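Long-range contact in alginate lyase A1-II' (Sphingomonas sp. A1, PDB 2CWS), which probably cleaves alginate as a family-7 polysaccharide lyase, this chain being the lyase-domain part of a longer protein: residues Lys126-Val138 with His150-Met164. Residues are numbered along the deposited sequence; the frame is centred on the assembly and turned at random.
Sequences KAVFQDGQLDMQV and HNYFTGIKLGDLYNM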
loop_
_atom_site.group_PDB
_atom_site.type_symbol
_atom_site.label_atom_id
_atom_site.label_comp_id
_atom_site.label_asym_id
_atom_site.label_seq_id
_atom_site.Cartn_x
_atom_site.Cartn_y
_atom_site.Cartn_z
ATOM N N LYS A 126 -6.118 4.726 1.172
ATOM C CA LYS A 126 -6.087 3.668 0.172
ATOM C C LYS A 126 -5.988 4.264 -1.206
ATOM O O LYS A 126 -6.852 5.071 -1.599
ATOM C CB LYS A 126 -7.363 2.795 0.233
ATOM C CG LYS A 126 -7.581 2.198 1.635
ATOM C CD LYS A 126 -9.036 1.706 1.840
ATOM C CE LYS A 126 -9.961 2.942 2.045
ATOM N NZ LYS A 126 -11.366 2.462 2.271
ATOM N N ALA A 127 -4.940 3.914 -1.957
ATOM C CA ALA A 127 -4.753 4.417 -3.324
ATOM C C ALA A 127 -5.390 3.413 -4.259
ATOM O O ALA A 127 -4.816 2.352 -4.531
ATOM C CB ALA A 127 -3.268 4.646 -3.582
ATOM N N VAL A 128 -6.607 3.730 -4.715
ATOM C CA VAL A 128 -7.429 2.813 -5.503
ATOM C C VAL A 128 -7.284 3.100 -6.980
ATOM O O VAL A 128 -7.688 4.177 -7.452
ATOM C CB VAL A 128 -8.905 2.954 -5.096
ATOM C CG1 VAL A 128 -9.753 1.963 -5.894
ATOM C CG2 VAL A 128 -9.090 2.756 -3.582
ATOM N N PHE A 129 -6.687 2.148 -7.705
ATOM C CA PHE A 129 -6.449 2.287 -9.136
ATOM C C PHE A 129 -7.582 1.653 -9.910
ATOM O O PHE A 129 -7.934 0.494 -9.704
ATOM C CB PHE A 129 -5.106 1.621 -9.513
ATOM C CG PHE A 129 -4.856 1.707 -11.014
ATOM C CD1 PHE A 129 -5.348 0.788 -11.921
ATOM C CD2 PHE A 129 -4.110 2.768 -11.492
ATOM C CE1 PHE A 129 -5.177 0.963 -13.258
ATOM C CE2 PHE A 129 -3.923 2.936 -12.850
ATOM C CZ PHE A 129 -4.491 2.019 -13.755
ATOM N N GLN A 130 -8.065 2.436 -10.904
ATOM C CA GLN A 130 -8.905 1.952 -12.023
ATOM C C GLN A 130 -8.297 2.477 -13.311
ATOM O O GLN A 130 -7.539 3.454 -13.310
ATOM C CB GLN A 130 -10.358 2.324 -11.881
ATOM C CG GLN A 130 -10.758 1.806 -10.478
ATOM C CD GLN A 130 -12.235 1.733 -10.409
ATOM O OE1 GLN A 130 -12.873 2.761 -10.072
ATOM N NE2 GLN A 130 -12.830 0.583 -10.699
ATOM N N ASP A 131 -8.646 1.804 -14.432
ATOM C CA ASP A 131 -8.104 2.234 -15.729
ATOM C C ASP A 131 -8.755 3.524 -16.207
ATOM O O ASP A 131 -9.773 3.525 -16.889
ATOM C CB ASP A 131 -8.318 1.092 -16.706
ATOM C CG ASP A 131 -7.810 1.371 -18.111
ATOM O OD1 ASP A 131 -7.113 2.370 -18.304
ATOM O OD2 ASP A 131 -8.104 0.523 -18.979
ATOM N N GLY A 132 -8.157 4.633 -15.824
ATOM C CA GLY A 132 -8.640 5.963 -16.160
ATOM C C GLY A 132 -8.783 6.899 -14.945
ATOM O O GLY A 132 -8.979 8.106 -15.172
ATOM N N GLN A 133 -8.672 6.364 -13.714
ATOM C CA GLN A 133 -8.779 7.261 -12.561
ATOM C C GLN A 133 -8.138 6.540 -11.360
ATOM O O GLN A 133 -8.328 5.336 -11.167
ATOM C CB GLN A 133 -10.254 7.518 -12.302
ATOM C CG GLN A 133 -10.582 7.806 -10.889
ATOM C CD GLN A 133 -12.036 8.051 -10.621
ATOM O OE1 GLN A 133 -12.557 9.106 -10.984
ATOM N NE2 GLN A 133 -12.696 7.062 -9.991
ATOM N N LEU A 134 -7.408 7.326 -10.568
ATOM C CA LEU A 134 -7.006 6.821 -9.250
ATOM C C LEU A 134 -7.746 7.624 -8.201
ATOM O O LEU A 134 -7.944 8.850 -8.339
ATOM C CB LEU A 134 -5.490 6.923 -9.081
ATOM C CG LEU A 134 -5.027 6.164 -7.791
ATOM C CD1 LEU A 134 -3.812 5.310 -8.065
ATOM C CD2 LEU A 134 -4.806 7.217 -6.711
ATOM N N ASP A 135 -8.208 6.964 -7.158
ATOM C CA ASP A 135 -8.934 7.573 -6.055
ATOM C C ASP A 135 -8.107 7.367 -4.787
ATOM O O ASP A 135 -7.963 6.226 -4.336
ATOM C CB ASP A 135 -10.293 6.907 -5.935
ATOM C CG ASP A 135 -11.173 7.458 -4.834
ATOM O OD1 ASP A 135 -10.834 8.441 -4.156
ATOM O OD2 ASP A 135 -12.265 6.811 -4.680
ATOM N N MET A 136 -7.548 8.447 -4.253
ATOM C CA MET A 136 -6.889 8.376 -2.942
ATOM C C MET A 136 -7.947 8.555 -1.883
ATOM O O MET A 136 -8.369 9.677 -1.583
ATOM C CB MET A 136 -5.986 9.620 -2.762
ATOM C CG MET A 136 -4.692 9.393 -3.513
ATOM S SD MET A 136 -3.617 8.169 -2.748
ATOM C CE MET A 136 -2.058 8.921 -3.187
ATOM N N GLN A 137 -8.402 7.467 -1.322
ATOM C CA GLN A 137 -9.498 7.453 -0.350
ATOM C C GLN A 137 -8.906 7.628 1.045
ATOM O O GLN A 137 -7.962 6.934 1.409
ATOM C CB GLN A 137 -10.236 6.105 -0.428
ATOM C CG GLN A 137 -10.878 5.919 -1.797
ATOM C CD GLN A 137 -11.637 4.611 -2.000
ATOM O OE1 GLN A 137 -12.279 4.411 -3.077
ATOM N NE2 GLN A 137 -11.599 3.715 -1.094
ATOM N N VAL A 138 -9.471 8.564 1.798
ATOM C CA VAL A 138 -9.018 8.793 3.188
ATOM C C VAL A 138 -10.178 8.511 4.106
ATOM O O VAL A 138 -11.258 9.146 4.004
ATOM C CB VAL A 138 -8.472 10.221 3.402
ATOM C CG1 VAL A 138 -7.939 10.353 4.811
ATOM C CG2 VAL A 138 -7.379 10.555 2.382
ATOM N N HIS A 150 -13.156 10.875 -0.800
ATOM C CA HIS A 150 -12.561 10.474 -2.068
ATOM C C HIS A 150 -11.766 11.622 -2.640
ATOM O O HIS A 150 -12.095 12.802 -2.443
ATOM C CB HIS A 150 -13.679 10.047 -3.044
ATOM C CG HIS A 150 -14.410 8.845 -2.515
ATOM N ND1 HIS A 150 -14.070 7.583 -2.881
ATOM C CD2 HIS A 150 -15.400 8.684 -1.596
ATOM C CE1 HIS A 150 -14.819 6.693 -2.242
ATOM N NE2 HIS A 150 -15.661 7.361 -1.470
ATOM N N ASN A 151 -10.701 11.282 -3.374
ATOM C CA ASN A 151 -9.842 12.290 -4.023
ATOM C C ASN A 151 -9.475 11.735 -5.394
ATOM O O ASN A 151 -8.617 10.820 -5.494
ATOM C CB ASN A 151 -8.579 12.575 -3.204
ATOM C CG ASN A 151 -8.931 13.179 -1.842
ATOM O OD1 ASN A 151 -9.168 14.405 -1.736
ATOM N ND2 ASN A 151 -9.025 12.349 -0.797
ATOM N N TYR A 152 -10.122 12.245 -6.417
ATOM C CA TYR A 152 -10.039 11.634 -7.749
ATOM C C TYR A 152 -8.986 12.317 -8.632
ATOM O O TYR A 152 -8.970 13.572 -8.708
ATOM C CB TYR A 152 -11.391 11.742 -8.483
ATOM C CG TYR A 152 -12.474 10.955 -7.733
ATOM C CD1 TYR A 152 -13.517 11.573 -7.085
ATOM C CD2 TYR A 152 -12.390 9.556 -7.689
ATOM C CE1 TYR A 152 -14.507 10.766 -6.409
ATOM C CE2 TYR A 152 -13.326 8.749 -7.038
ATOM C CZ TYR A 152 -14.362 9.388 -6.409
ATOM O OH TYR A 152 -15.325 8.662 -5.707
ATOM N N PHE A 153 -8.180 11.479 -9.268
ATOM C CA PHE A 153 -7.163 11.916 -10.219
ATOM C C PHE A 153 -7.571 11.337 -11.566
ATOM O O PHE A 153 -7.476 10.120 -11.798
ATOM C CB PHE A 153 -5.767 11.418 -9.781
ATOM C CG PHE A 153 -5.369 11.995 -8.441
ATOM C CD1 PHE A 153 -5.740 11.321 -7.250
ATOM C CD2 PHE A 153 -4.688 13.183 -8.375
ATOM C CE1 PHE A 153 -5.381 11.916 -6.027
ATOM C CE2 PHE A 153 -4.299 13.735 -7.164
ATOM C CZ PHE A 153 -4.644 13.096 -6.006
ATOM N N THR A 154 -7.995 12.224 -12.441
ATOM C CA THR A 154 -8.509 11.877 -13.749
ATOM C C THR A 154 -7.394 11.674 -14.766
ATOM O O THR A 154 -6.494 12.519 -14.902
ATOM C CB THR A 154 -9.431 13.010 -14.227
ATOM O OG1 THR A 154 -10.499 13.114 -13.294
ATOM C CG2 THR A 154 -9.985 12.727 -15.599
ATOM N N GLY A 155 -7.470 10.545 -15.518
ATOM C CA GLY A 155 -6.650 10.304 -16.715
ATOM C C GLY A 155 -5.586 9.231 -16.504
ATOM O O GLY A 155 -4.879 8.886 -17.462
ATOM N N ILE A 156 -5.474 8.674 -15.313
ATOM C CA ILE A 156 -4.463 7.663 -14.909
ATOM C C ILE A 156 -4.879 6.332 -15.562
ATOM O O ILE A 156 -5.805 5.714 -15.013
ATOM C CB ILE A 156 -4.331 7.510 -13.375
ATOM C CG1 ILE A 156 -4.292 8.861 -12.567
ATOM C CG2 ILE A 156 -3.174 6.632 -13.011
ATOM C CD1 ILE A 156 -3.152 9.655 -13.167
ATOM N N LYS A 157 -4.271 5.861 -16.672
ATOM C CA LYS A 157 -4.732 4.684 -17.363
ATOM C C LYS A 157 -3.844 3.477 -17.118
ATOM O O LYS A 157 -2.717 3.555 -16.641
ATOM C CB LYS A 157 -4.849 4.953 -18.862
ATOM C CG LYS A 157 -5.964 5.971 -19.094
ATOM C CD LYS A 157 -6.057 6.475 -20.525
ATOM C CE LYS A 157 -7.236 7.486 -20.612
ATOM N NZ LYS A 157 -7.288 8.009 -22.014
ATOM N N LEU A 158 -4.410 2.304 -17.452
ATOM C CA LEU A 158 -3.633 1.074 -17.429
ATOM C C LEU A 158 -2.352 1.247 -18.215
ATOM O O LEU A 158 -2.360 1.715 -19.322
ATOM C CB LEU A 158 -4.496 -0.050 -18.062
ATOM C CG LEU A 158 -3.980 -1.460 -17.808
ATOM C CD1 LEU A 158 -4.276 -1.876 -16.377
ATOM C CD2 LEU A 158 -4.598 -2.421 -18.807
ATOM N N GLY A 159 -1.231 0.871 -17.577
ATOM C CA GLY A 159 0.093 0.970 -18.198
ATOM C C GLY A 159 0.771 2.318 -18.061
ATOM O O GLY A 159 1.981 2.392 -18.305
ATOM N N ASP A 160 0.055 3.372 -17.675
ATOM C CA ASP A 160 0.671 4.667 -17.498
ATOM C C ASP A 160 1.548 4.668 -16.239
ATOM O O ASP A 160 1.225 4.073 -15.246
ATOM C CB ASP A 160 -0.361 5.763 -17.294
ATOM C CG ASP A 160 -1.158 6.127 -18.530
ATOM O OD1 ASP A 160 -0.875 5.649 -19.668
ATOM O OD2 ASP A 160 -2.085 6.979 -18.338
ATOM N N LEU A 161 2.641 5.409 -16.263
ATOM C CA LEU A 161 3.480 5.553 -15.085
ATOM C C LEU A 161 2.879 6.642 -14.226
ATOM O O LEU A 161 2.541 7.729 -14.752
ATOM C CB LEU A 161 4.884 6.006 -15.522
ATOM C CG LEU A 161 5.872 6.100 -14.354
ATOM C CD1 LEU A 161 6.321 4.676 -14.079
ATOM C CD2 LEU A 161 7.042 7.027 -14.599
ATOM N N TYR A 162 2.762 6.391 -12.939
ATOM C CA TYR A 162 2.372 7.425 -11.963
ATOM C C TYR A 162 3.503 7.627 -10.958
ATOM O O TYR A 162 4.200 6.691 -10.562
ATOM C CB TYR A 162 1.074 7.085 -11.229
ATOM C CG TYR A 162 0.846 5.610 -10.888
ATOM C CD1 TYR A 162 -0.019 4.854 -11.641
ATOM C CD2 TYR A 162 1.474 5.011 -9.804
ATOM C CE1 TYR A 162 -0.267 3.508 -11.347
ATOM C CE2 TYR A 162 1.275 3.673 -9.492
ATOM C CZ TYR A 162 0.395 2.928 -10.270
ATOM O OH TYR A 162 0.147 1.581 -10.041
ATOM N N ASN A 163 3.632 8.878 -10.557
ATOM C CA ASN A 163 4.474 9.296 -9.457
ATOM C C ASN A 163 3.650 9.687 -8.243
ATOM O O ASN A 163 3.035 10.754 -8.236
ATOM C CB ASN A 163 5.304 10.515 -9.837
ATOM C CG ASN A 163 6.319 10.161 -10.897
ATOM O OD1 ASN A 163 7.170 9.320 -10.663
ATOM N ND2 ASN A 163 6.229 10.760 -12.083
ATOM N N MET A 164 3.616 8.846 -7.250
ATOM C CA MET A 164 2.708 8.975 -6.125
ATOM C C MET A 164 3.465 9.449 -4.893
ATOM O O MET A 164 4.621 9.074 -4.700
ATOM C CB MET A 164 2.083 7.604 -5.848
ATOM C CG MET A 164 1.085 7.614 -4.716
ATOM S SD MET A 164 0.466 5.954 -4.350
ATOM C CE MET A 164 -0.400 5.582 -5.884
HETATM O O HOH W 1 -12.034 10.977 -12.773
HETATM O O HOH W 2 -15.489 6.017 -5.609
#
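Leu134 and Phe153 form an antiparallel hydrogen-bonded pair at the edge of one sheet of a concanavalin-type beta sandwich. Strands 133-138 and 152-154 are arms of a beta hairpin. The chain then crosses to the other sheet through a type II turn, Lys157 to Asp160, so the contact joins both layers.

Asp135 carries the polar face. Its CG is anti to the backbone N (chi1 -179°), which puts the carboxylate beside the opposite strand. The syn lone pair of Asp135 OD2 takes His150 ND1 at 2.7 Å, nearly in the imidazole plane. Asp135 OD1 takes the backbone N of Asn151 at 2.9 Å. Tyr152 lies alongside, pointing the same way, with CE2 3.2 Å from Asp135 OD2. Replacing Asp135 with alanine would probably leave His150 ND1 and Asn151 N without these acceptors and the imidazole freer to turn. The Gln133 amide runs obliquely past the Tyr152 ring, their planes 28° apart. A water links Gln133 OE1 to Thr154 OG1.

The other face is apolar and looks into the sandwich. In one of its two modelled conformers, Met136 CG meets Phe153 CE1 at 3.6 Å and Met136 CE reaches Met164 CG on the opposite sheet. The methyl CE of Met164 touches Ala127 CB and Leu134 CD1, both on one side of it. Outside the segments, Arg182 makes a cation-pi contact with Phe153.

At the open end of the hairpin, Gly155 and Ile156 both face Gly132 in a G1 beta bulge. Phe129 has the Lys157-Leu158 peptide at its ring edge. Beyond the bulge, Leu158 N gives Asp131 OD1 a nearly straight bond of 2.8 Å, from above the carboxylate plane. Toward the hairpin loop, Asn151 ND2 donates to Met136 O at 2.9 Å, with that oxygen in the amide plane.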